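Local coordinates for protein sphingomyelinase-c (Listeria ivanovii, PDB 1ZWX) that belongs to the endonuclease/exonuclease/phosphatase family and has the layered alpha/beta fold of DNase I-like proteins, built around two packed mixed beta sheets, at residues S107-V112 / I138-K143; G101-V106 / G132-K137; P77-S82 / K114-F119. All coordinates share one frame; numbering follows the deposited sequence.

Contact 1. Residues S107-V112 / I138-K143; sequences SQWPIV and IMKNGK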
loop_
_atom_site.group_PDB
_atom_site.type_symbol
_atom_site.label_atom_id
_atom_site.label_comp_id
_atom_site.label_asym_id
_atom_site.label_seq_id
_atom_site.Cartn_x
_atom_site.Cartn_y
_atom_site.Cartn_z
ATOM N N SER A 107 -4.720 -6.182 11.032
ATOM C CA SER A 107 -4.738 -7.647 11.040
ATOM C C SER A 107 -5.889 -8.193 11.914
ATOM O O SER A 107 -6.216 -7.621 12.954
ATOM C CB SER A 107 -3.404 -8.153 11.605
ATOM O OG SER A 107 -3.362 -9.571 11.564
ATOM N N GLN A 108 -6.490 -9.293 11.488
ATOM C CA GLN A 108 -7.342 -10.036 12.427
ATOM C C GLN A 108 -6.554 -10.802 13.484
ATOM O O GLN A 108 -7.166 -11.302 14.444
ATOM C CB GLN A 108 -8.320 -10.949 11.710
ATOM C CG GLN A 108 -7.728 -12.005 10.884
ATOM C CD GLN A 108 -8.763 -13.016 10.441
ATOM O OE1 GLN A 108 -8.994 -13.190 9.245
ATOM N NE2 GLN A 108 -9.398 -13.702 11.412
ATOM N N TRP A 109 -5.219 -10.866 13.319
ATOM C CA TRP A 109 -4.305 -11.619 14.214
ATOM C C TRP A 109 -3.468 -10.731 15.085
ATOM O O TRP A 109 -3.112 -9.612 14.702
ATOM C CB TRP A 109 -3.406 -12.585 13.399
ATOM C CG TRP A 109 -4.217 -13.402 12.497
ATOM C CD1 TRP A 109 -4.371 -13.229 11.148
ATOM C CD2 TRP A 109 -5.063 -14.499 12.860
ATOM N NE1 TRP A 109 -5.260 -14.134 10.655
ATOM C CE2 TRP A 109 -5.703 -14.930 11.684
ATOM C CE3 TRP A 109 -5.349 -15.153 14.081
ATOM C CZ2 TRP A 109 -6.593 -16.004 11.663
ATOM C CZ3 TRP A 109 -6.241 -16.220 14.065
ATOM C CH2 TRP A 109 -6.849 -16.642 12.872
ATOM N N PRO A 110 -3.138 -11.203 16.284
ATOM C CA PRO A 110 -2.367 -10.369 17.150
ATOM C C PRO A 110 -0.997 -9.976 16.555
ATOM O O PRO A 110 -0.307 -10.808 15.942
ATOM C CB PRO A 110 -2.189 -11.218 18.405
ATOM C CG PRO A 110 -2.488 -12.582 18.007
ATOM C CD PRO A 110 -3.479 -12.508 16.914
ATOM N N ILE A 111 -0.644 -8.718 16.770
ATOM C CA ILE A 111 0.631 -8.152 16.355
ATOM C C ILE A 111 1.604 -8.205 17.542
ATOM O O ILE A 111 1.430 -7.499 18.515
ATOM C CB ILE A 111 0.450 -6.685 15.844
ATOM C CG1 ILE A 111 -0.443 -6.642 14.604
ATOM C CG2 ILE A 111 1.824 -5.996 15.611
ATOM C CD1 ILE A 111 -0.873 -5.184 14.164
ATOM N N VAL A 112 2.642 -9.046 17.470
ATOM C CA VAL A 112 3.632 -9.132 18.592
ATOM C C VAL A 112 4.804 -8.175 18.463
ATOM O O VAL A 112 5.565 -7.936 19.424
ATOM C CB VAL A 112 4.138 -10.585 18.765
ATOM C CG1 VAL A 112 2.947 -11.507 19.116
ATOM C CG2 VAL A 112 4.819 -11.089 17.460
ATOM N N ILE A 138 2.969 -10.861 13.021
ATOM C CA ILE A 138 1.705 -11.335 13.568
ATOM C C ILE A 138 1.856 -12.825 13.889
ATOM O O ILE A 138 2.694 -13.516 13.294
ATOM C CB ILE A 138 0.479 -11.141 12.599
ATOM C CG1 ILE A 138 0.633 -11.922 11.309
ATOM C CG2 ILE A 138 0.236 -9.617 12.250
ATOM C CD1 ILE A 138 -0.600 -12.733 10.959
ATOM N N MET A 139 0.999 -13.310 14.787
ATOM C CA MET A 139 0.874 -14.752 15.052
ATOM C C MET A 139 -0.504 -15.215 14.658
ATOM O O MET A 139 -1.531 -14.678 15.155
ATOM C CB MET A 139 1.138 -15.021 16.532
ATOM C CG MET A 139 2.558 -14.722 16.984
ATOM S SD MET A 139 3.737 -15.893 16.191
ATOM C CE MET A 139 3.156 -17.456 16.853
ATOM N N LYS A 140 -0.537 -16.195 13.761
ATOM C CA LYS A 140 -1.763 -16.839 13.359
ATOM C C LYS A 140 -1.687 -18.327 13.786
ATOM O O LYS A 140 -0.935 -19.107 13.202
ATOM C CB LYS A 140 -1.977 -16.732 11.853
ATOM C CG LYS A 140 -3.301 -17.327 11.354
ATOM C CD LYS A 140 -3.385 -17.325 9.835
ATOM C CE LYS A 140 -4.654 -18.000 9.317
ATOM N NZ LYS A 140 -4.890 -17.963 7.852
ATOM N N ASN A 141 -2.463 -18.688 14.804
ATOM C CA ASN A 141 -2.604 -20.094 15.216
ATOM C C ASN A 141 -1.243 -20.768 15.431
ATOM O O ASN A 141 -1.009 -21.863 14.913
ATOM C CB ASN A 141 -3.460 -20.855 14.202
ATOM C CG ASN A 141 -4.876 -20.262 14.054
ATOM O OD1 ASN A 141 -5.427 -19.710 15.004
ATOM N ND2 ASN A 141 -5.443 -20.345 12.845
ATOM N N GLY A 142 -0.347 -20.079 16.136
ATOM C CA GLY A 142 0.943 -20.633 16.551
ATOM C C GLY A 142 2.059 -20.393 15.544
ATOM O O GLY A 142 3.213 -20.831 15.753
ATOM N N LYS A 143 1.715 -19.683 14.467
ATOM C CA LYS A 143 2.623 -19.514 13.329
ATOM C C LYS A 143 2.900 -18.033 13.044
ATOM O O LYS A 143 1.966 -17.231 12.954
ATOM C CB LYS A 143 1.995 -20.179 12.107
ATOM C CG LYS A 143 1.861 -21.702 12.259
ATOM C CD LYS A 143 1.036 -22.320 11.140
ATOM C CE LYS A 143 -0.385 -21.800 11.146
ATOM N NZ LYS A 143 -1.181 -22.200 9.946
#
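Trp109 CG lies anti to its carbonyl carbon (chi1 -51°), which swings the indole toward Lys140. Lys140 CG lies anti to its own backbone N (chi1 -177°), and the chain beyond it stays extended; this lays CG, CD and CE across the indole. The contact sits where the chain passes from one sheet of the DNase I-like sandwich to the other, beside the tip of a beta-hairpin. The tip is a type I' turn from Lys140 to Lys143, joining strands 132-140 and 143-151. Lys140 CG stands over the six-membered ring of Trp109, 3.5 Å from its centroid, in a CH-pi contact. Gln108 CG lies over the opposite face, toward the rim. Asp48 receives both polar ends: the Trp109 NE1 hydrogen bond and the Lys140 NZ salt bridge. The indole and the lysine are thus tied to one carboxylate as well as to each other. Ile138 CD1 packs on Trp109 CB at 3.7 Å, while Ile138 CG2 meets Ile111 CG1 at 3.9 Å. Ile111 and Ile138 form an antiparallel non-hydrogen-bonded pair. Trp109 N donates to Ser107 OG at 2.9 Å, an ST turn, just after strand 104-107. Met139 N donates to Pro110 O at 3.0 Å, and Ile138 CA makes a CA-H...O contact of 3.2 Å with the same Pro110 O.

Contact 2. Residues G101-V106 / G132-K137; sequences GGVAVV and GFAYVK
Val105 CG1 meets Val136 CG2 at 4.0 Å, the closest approach of side chains between the two strands. CG1 of Val105 is anti to the backbone N (chi1 177°), which sends it to Val136 and leaves CG2 beside the backbone N, facing Ala134. Val105 CG2 lies 4.2 Å from Ala134 CB. Val103 CG1 reaches the same Ala134 CB at 4.3 Å. The small alanine therefore receives one methyl from each of two valines. At the glycine end the segments meet through water 1. The water accepts from Gly132 N at 3.0 Å and probably donates to Gly101 O, also at 3.0 Å. The two segments belong to different sheets, and their direct side-chain contacts are apolar. Segment 101-106 leads into strand 104-107 of one sheet, and 132-137 is part of strand 132-140 of the other. This is face-to-face packing in the beta sandwich at the core of the DNase I-like fold. Residues 103-105 and 132-136 run in nearly the same direction, 5° apart. Val103, Val105, Ala134 and Val136 turn their side chains into the interface between the sheets. Ala104 and Val106, like Phe133 and Tyr135, point away from the opposing segment, each pair toward the outer face of its own sheet. Further out, Ile79 packs on Val103 and Ala134, and its backbone bonds to Gly101 and Val103. Thr76 OG1 accepts from Val105 N. Behind strand 132-140, the rings of Phe133 and Tyr135 each meet Phe178 edge to face. Tyr135 OH is hydrogen-bonded to His146 ND1, and Thr150 OG1 to Gly132 O.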
loop_
_atom_site.group_PDB
_atom_site.type_symbol
_atom_site.label_atom_id
_atom_site.label_comp_id
_atom_site.label_asym_id
_atom_site.label_seq_id
_atom_site.Cartn_x
_atom_site.Cartn_y
_atom_site.Cartn_z
ATOM N N GLY A 101 3.172 9.407 6.454
ATOM C CA GLY A 101 3.525 8.580 5.291
ATOM C C GLY A 101 2.401 7.806 4.646
ATOM O O GLY A 101 2.595 7.193 3.594
ATOM N N GLY A 102 1.215 7.848 5.265
ATOM C CA GLY A 102 -0.011 7.313 4.655
ATOM C C GLY A 102 -0.136 5.793 4.740
ATOM O O GLY A 102 -1.138 5.244 4.332
ATOM N N VAL A 103 0.860 5.119 5.313
ATOM C CA VAL A 103 0.840 3.634 5.374
ATOM C C VAL A 103 0.378 3.114 6.731
ATOM O O VAL A 103 0.893 3.519 7.736
ATOM C CB VAL A 103 2.240 3.019 5.114
ATOM C CG1 VAL A 103 2.171 1.469 5.246
ATOM C CG2 VAL A 103 2.764 3.433 3.711
ATOM N N ALA A 104 -0.586 2.203 6.733
ATOM C CA ALA A 104 -0.913 1.471 7.960
ATOM C C ALA A 104 -1.104 0.001 7.639
ATOM O O ALA A 104 -1.387 -0.344 6.520
ATOM C CB ALA A 104 -2.229 2.059 8.647
ATOM N N VAL A 105 -0.967 -0.860 8.646
ATOM C CA VAL A 105 -1.257 -2.303 8.446
ATOM C C VAL A 105 -2.210 -2.771 9.531
ATOM O O VAL A 105 -1.976 -2.489 10.678
ATOM C CB VAL A 105 0.025 -3.159 8.527
ATOM C CG1 VAL A 105 -0.299 -4.643 8.385
ATOM C CG2 VAL A 105 1.008 -2.769 7.384
ATOM N N VAL A 106 -3.264 -3.470 9.149
ATOM C CA VAL A 106 -4.242 -3.978 10.117
ATOM C C VAL A 106 -4.386 -5.495 9.933
ATOM O O VAL A 106 -4.192 -6.036 8.826
ATOM C CB VAL A 106 -5.622 -3.235 9.992
ATOM C CG1 VAL A 106 -5.394 -1.693 10.058
ATOM C CG2 VAL A 106 -6.388 -3.618 8.768
ATOM N N GLY A 132 7.602 5.930 3.952
ATOM C CA GLY A 132 8.386 4.942 4.721
ATOM C C GLY A 132 7.758 3.576 4.596
ATOM O O GLY A 132 7.033 3.301 3.645
ATOM N N PHE A 133 8.028 2.715 5.579
ATOM C CA PHE A 133 7.331 1.450 5.628
ATOM C C PHE A 133 7.020 1.082 7.079
ATOM O O PHE A 133 7.674 1.576 7.998
ATOM C CB PHE A 133 8.125 0.314 4.919
ATOM C CG PHE A 133 9.517 0.106 5.445
ATOM C CD1 PHE A 133 10.598 0.793 4.880
ATOM C CD2 PHE A 133 9.777 -0.863 6.438
ATOM C CE1 PHE A 133 11.917 0.581 5.355
ATOM C CE2 PHE A 133 11.070 -1.095 6.889
ATOM C CZ PHE A 133 12.145 -0.356 6.357
ATOM N N ALA A 134 5.991 0.254 7.239
ATOM C CA ALA A 134 5.604 -0.326 8.534
ATOM C C ALA A 134 5.951 -1.813 8.500
ATOM O O ALA A 134 5.733 -2.487 7.495
ATOM C CB ALA A 134 4.079 -0.169 8.750
ATOM N N TYR A 135 6.469 -2.313 9.621
ATOM C CA TYR A 135 6.777 -3.734 9.728
ATOM C C TYR A 135 5.879 -4.268 10.845
ATOM O O TYR A 135 5.799 -3.650 11.891
ATOM C CB TYR A 135 8.237 -3.903 10.157
ATOM C CG TYR A 135 8.545 -5.290 10.689
ATOM C CD1 TYR A 135 8.729 -6.374 9.805
ATOM C CD2 TYR A 135 8.597 -5.535 12.077
ATOM C CE1 TYR A 135 9.003 -7.693 10.307
ATOM C CE2 TYR A 135 8.845 -6.828 12.575
ATOM C CZ TYR A 135 9.065 -7.885 11.685
ATOM O OH TYR A 135 9.314 -9.163 12.167
ATOM N N VAL A 136 5.239 -5.393 10.593
ATOM C CA VAL A 136 4.594 -6.142 11.677
ATOM C C VAL A 136 5.034 -7.609 11.689
ATOM O O VAL A 136 5.255 -8.203 10.637
ATOM C CB VAL A 136 3.029 -6.045 11.645
ATOM C CG1 VAL A 136 2.562 -4.606 11.724
ATOM C CG2 VAL A 136 2.404 -6.744 10.449
ATOM N N LYS A 137 5.119 -8.181 12.888
ATOM C CA LYS A 137 5.122 -9.639 13.059
ATOM C C LYS A 137 3.763 -10.043 13.703
ATOM O O LYS A 137 3.429 -9.534 14.728
ATOM C CB LYS A 137 6.282 -10.083 13.946
ATOM C CG LYS A 137 6.334 -11.665 14.094
ATOM C CD LYS A 137 7.369 -12.095 15.153
ATOM C CE LYS A 137 7.544 -13.656 15.223
ATOM N NZ LYS A 137 8.561 -13.944 16.313
HETATM O O HOH W 1 4.942 5.673 2.538
#

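Contact 3. Residues P77-S82 / K114-F119; sequences PVIGRS and KSQHIF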
loop_
_atom_site.group_PDB
_atom_site.type_symbol
_atom_site.label_atom_id
_atom_site.label_comp_id
_atom_site.label_asym_id
_atom_site.label_seq_id
_atom_site.Cartn_x
_atom_site.Cartn_y
_atom_site.Cartn_z
ATOM N N PRO A 77 -0.418 2.340 13.917
ATOM C CA PRO A 77 -0.719 3.741 13.559
ATOM C C PRO A 77 -0.402 3.952 12.057
ATOM O O PRO A 77 0.197 3.069 11.413
ATOM C CB PRO A 77 0.252 4.543 14.409
ATOM C CG PRO A 77 0.771 3.633 15.428
ATOM C CD PRO A 77 0.674 2.236 14.890
ATOM N N VAL A 78 -0.769 5.106 11.511
ATOM C CA VAL A 78 -0.241 5.500 10.186
ATOM C C VAL A 78 1.204 5.942 10.442
ATOM O O VAL A 78 1.494 6.690 11.398
ATOM C CB VAL A 78 -1.089 6.618 9.506
ATOM C CG1 VAL A 78 -0.400 7.108 8.225
ATOM C CG2 VAL A 78 -2.512 6.118 9.194
ATOM N N ILE A 79 2.135 5.451 9.609
ATOM C CA ILE A 79 3.554 5.793 9.796
ATOM C C ILE A 79 3.782 7.300 9.671
ATOM O O ILE A 79 3.054 7.956 8.949
ATOM C CB ILE A 79 4.462 5.057 8.777
ATOM C CG1 ILE A 79 4.140 5.480 7.318
ATOM C CG2 ILE A 79 4.380 3.539 8.963
ATOM C CD1 ILE A 79 5.271 5.092 6.289
ATOM N N GLY A 80 4.803 7.828 10.339
ATOM C CA GLY A 80 5.271 9.190 10.105
ATOM C C GLY A 80 4.469 10.277 10.795
ATOM O O GLY A 80 4.614 11.455 10.466
ATOM N N ARG A 81 3.621 9.883 11.745
ATOM C CA ARG A 81 2.882 10.838 12.572
ATOM C C ARG A 81 3.686 11.202 13.825
ATOM O O ARG A 81 3.832 12.388 14.166
ATOM C CB ARG A 81 1.530 10.272 12.969
ATOM C CG ARG A 81 0.631 9.911 11.811
ATOM C CD ARG A 81 -0.741 9.470 12.287
ATOM N NE ARG A 81 -1.547 10.577 12.826
ATOM C CZ ARG A 81 -2.207 11.463 12.074
ATOM N N SER A 82 4.195 10.181 14.510
ATOM C CA SER A 82 4.982 10.344 15.719
ATOM C C SER A 82 5.513 8.987 16.167
ATOM O O SER A 82 5.333 7.982 15.476
ATOM C CB SER A 82 4.122 10.926 16.833
ATOM O OG SER A 82 3.163 9.963 17.217
ATOM N N LYS A 114 5.718 -4.388 16.092
ATOM C CA LYS A 114 5.448 -3.383 15.036
ATOM C C LYS A 114 6.445 -2.250 15.122
ATOM O O LYS A 114 6.685 -1.701 16.204
ATOM C CB LYS A 114 3.995 -2.862 15.049
ATOM C CG LYS A 114 3.519 -2.219 16.345
ATOM C CD LYS A 114 2.005 -1.878 16.232
ATOM C CE LYS A 114 1.446 -1.376 17.534
ATOM N NZ LYS A 114 1.289 -2.479 18.495
ATOM N N SER A 115 7.048 -1.892 13.978
ATOM C CA SER A 115 7.952 -0.762 13.942
ATOM C C SER A 115 7.759 0.009 12.629
ATOM O O SER A 115 7.130 -0.486 11.703
ATOM C CB SER A 115 9.406 -1.233 14.091
ATOM O OG SER A 115 9.709 -2.114 13.024
ATOM N N GLN A 116 8.252 1.240 12.590
ATOM C CA GLN A 116 8.133 2.060 11.395
ATOM C C GLN A 116 9.512 2.565 10.998
ATOM O O GLN A 116 10.388 2.804 11.842
ATOM C CB GLN A 116 7.158 3.243 11.618
ATOM C CG GLN A 116 7.670 4.256 12.622
ATOM C CD GLN A 116 6.813 5.516 12.663
ATOM O OE1 GLN A 116 6.098 5.793 11.718
ATOM N NE2 GLN A 116 6.888 6.272 13.765
ATOM N N HIS A 117 9.670 2.768 9.699
ATOM C CA HIS A 117 10.926 3.237 9.165
ATOM C C HIS A 117 10.622 4.265 8.107
ATOM O O HIS A 117 9.989 3.957 7.094
ATOM C CB HIS A 117 11.731 2.091 8.539
ATOM C CG HIS A 117 13.062 2.534 8.012
ATOM N ND1 HIS A 117 14.254 2.217 8.625
ATOM C CD2 HIS A 117 13.383 3.311 6.945
ATOM C CE1 HIS A 117 15.253 2.754 7.944
ATOM N NE2 HIS A 117 14.749 3.443 6.934
ATOM N N ILE A 118 11.064 5.482 8.357
ATOM C CA ILE A 118 10.783 6.605 7.480
ATOM C C ILE A 118 11.949 6.732 6.495
ATOM O O ILE A 118 13.106 6.800 6.913
ATOM C CB ILE A 118 10.628 7.917 8.298
ATOM C CG1 ILE A 118 9.536 7.758 9.400
ATOM C CG2 ILE A 118 10.312 9.103 7.394
ATOM C CD1 ILE A 118 8.219 7.151 8.868
ATOM N N PHE A 119 11.633 6.790 5.204
ATOM C CA PHE A 119 12.676 6.849 4.162
ATOM C C PHE A 119 13.567 8.072 4.322
ATOM O O PHE A 119 13.107 9.143 4.712
ATOM C CB PHE A 119 12.061 6.854 2.785
ATOM C CG PHE A 119 11.386 5.564 2.404
ATOM C CD1 PHE A 119 11.976 4.309 2.690
ATOM C CD2 PHE A 119 10.172 5.595 1.773
ATOM C CE1 PHE A 119 11.320 3.137 2.326
ATOM C CE2 PHE A 119 9.539 4.442 1.398
ATOM C CZ PHE A 119 10.131 3.199 1.677
#
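In the loop between strands 74-75 and 88-90, a type II beta turn from Val78 to Arg81 rests against strand 111-118. The side-chain amide of Gln116 joins strand to loop. Gln116 CG lies between its backbone N and carbonyl carbon (chi1 67°), and the extended chain beyond carries the amide to the turn. Gly80 N donates to Gln116 OE1 at 2.8 Å, and this bond lies in the carbonyl plane. On the other side of the amide, Gln116 NE2 donates to Ser82 O at 2.9 Å. That bond is more bent, 131° at the hydrogen, and the donor stands above the Ser82 carbonyl plane. NE2 is also hydrogen-bonded to Thr89 OG1. One bond at OE1 and two at NE2 thus hold the amide and should fix its rotation. Gln116 OE1 also lies close to the turn backbone, 3.2 Å from Ile79 CA. Nearer the strand backbone, Ile79 CG2 packs on Gln116 CB at 3.9 Å. Ile118 CD1 reaches the turn at Gly80 N, 3.8 Å away, and sits 4.3 Å from Ile79 CB. Gly80 is the third residue of the turn, where positive phi is usual in type II. Its carbonyl O accepts from Asn130 ND2. Here a glutamine amide pairs with loop backbone to hold a type II turn against a sheet strand of the DNase I-like sandwich.

In the fold
From the N terminus, contact 3 closes a loop from 77-82 to 114-119. Contact 2 joins 101-106 to 132-137, and contact 1 joins 107-112 to 138-143. Each of these two closes a loop of 25 residues; that of contact 2 holds all of strand 111-118. Every pair of contacts crosses, and none nests. Contacts 1 and 2 share strand 132-140, contacts 1 and 3 strand 111-118, its neighbour in one sheet. Contact 2 packs the other sheet on it, contact 1 marks the crossing, and contact 3 adds the 77-82 loop. Contacts 2 and 3 touch through probable hydrogen bonds, Phe133 N to His117 O and Tyr135 N to Ser115 O, and through Ile79 CD1 against Gly132.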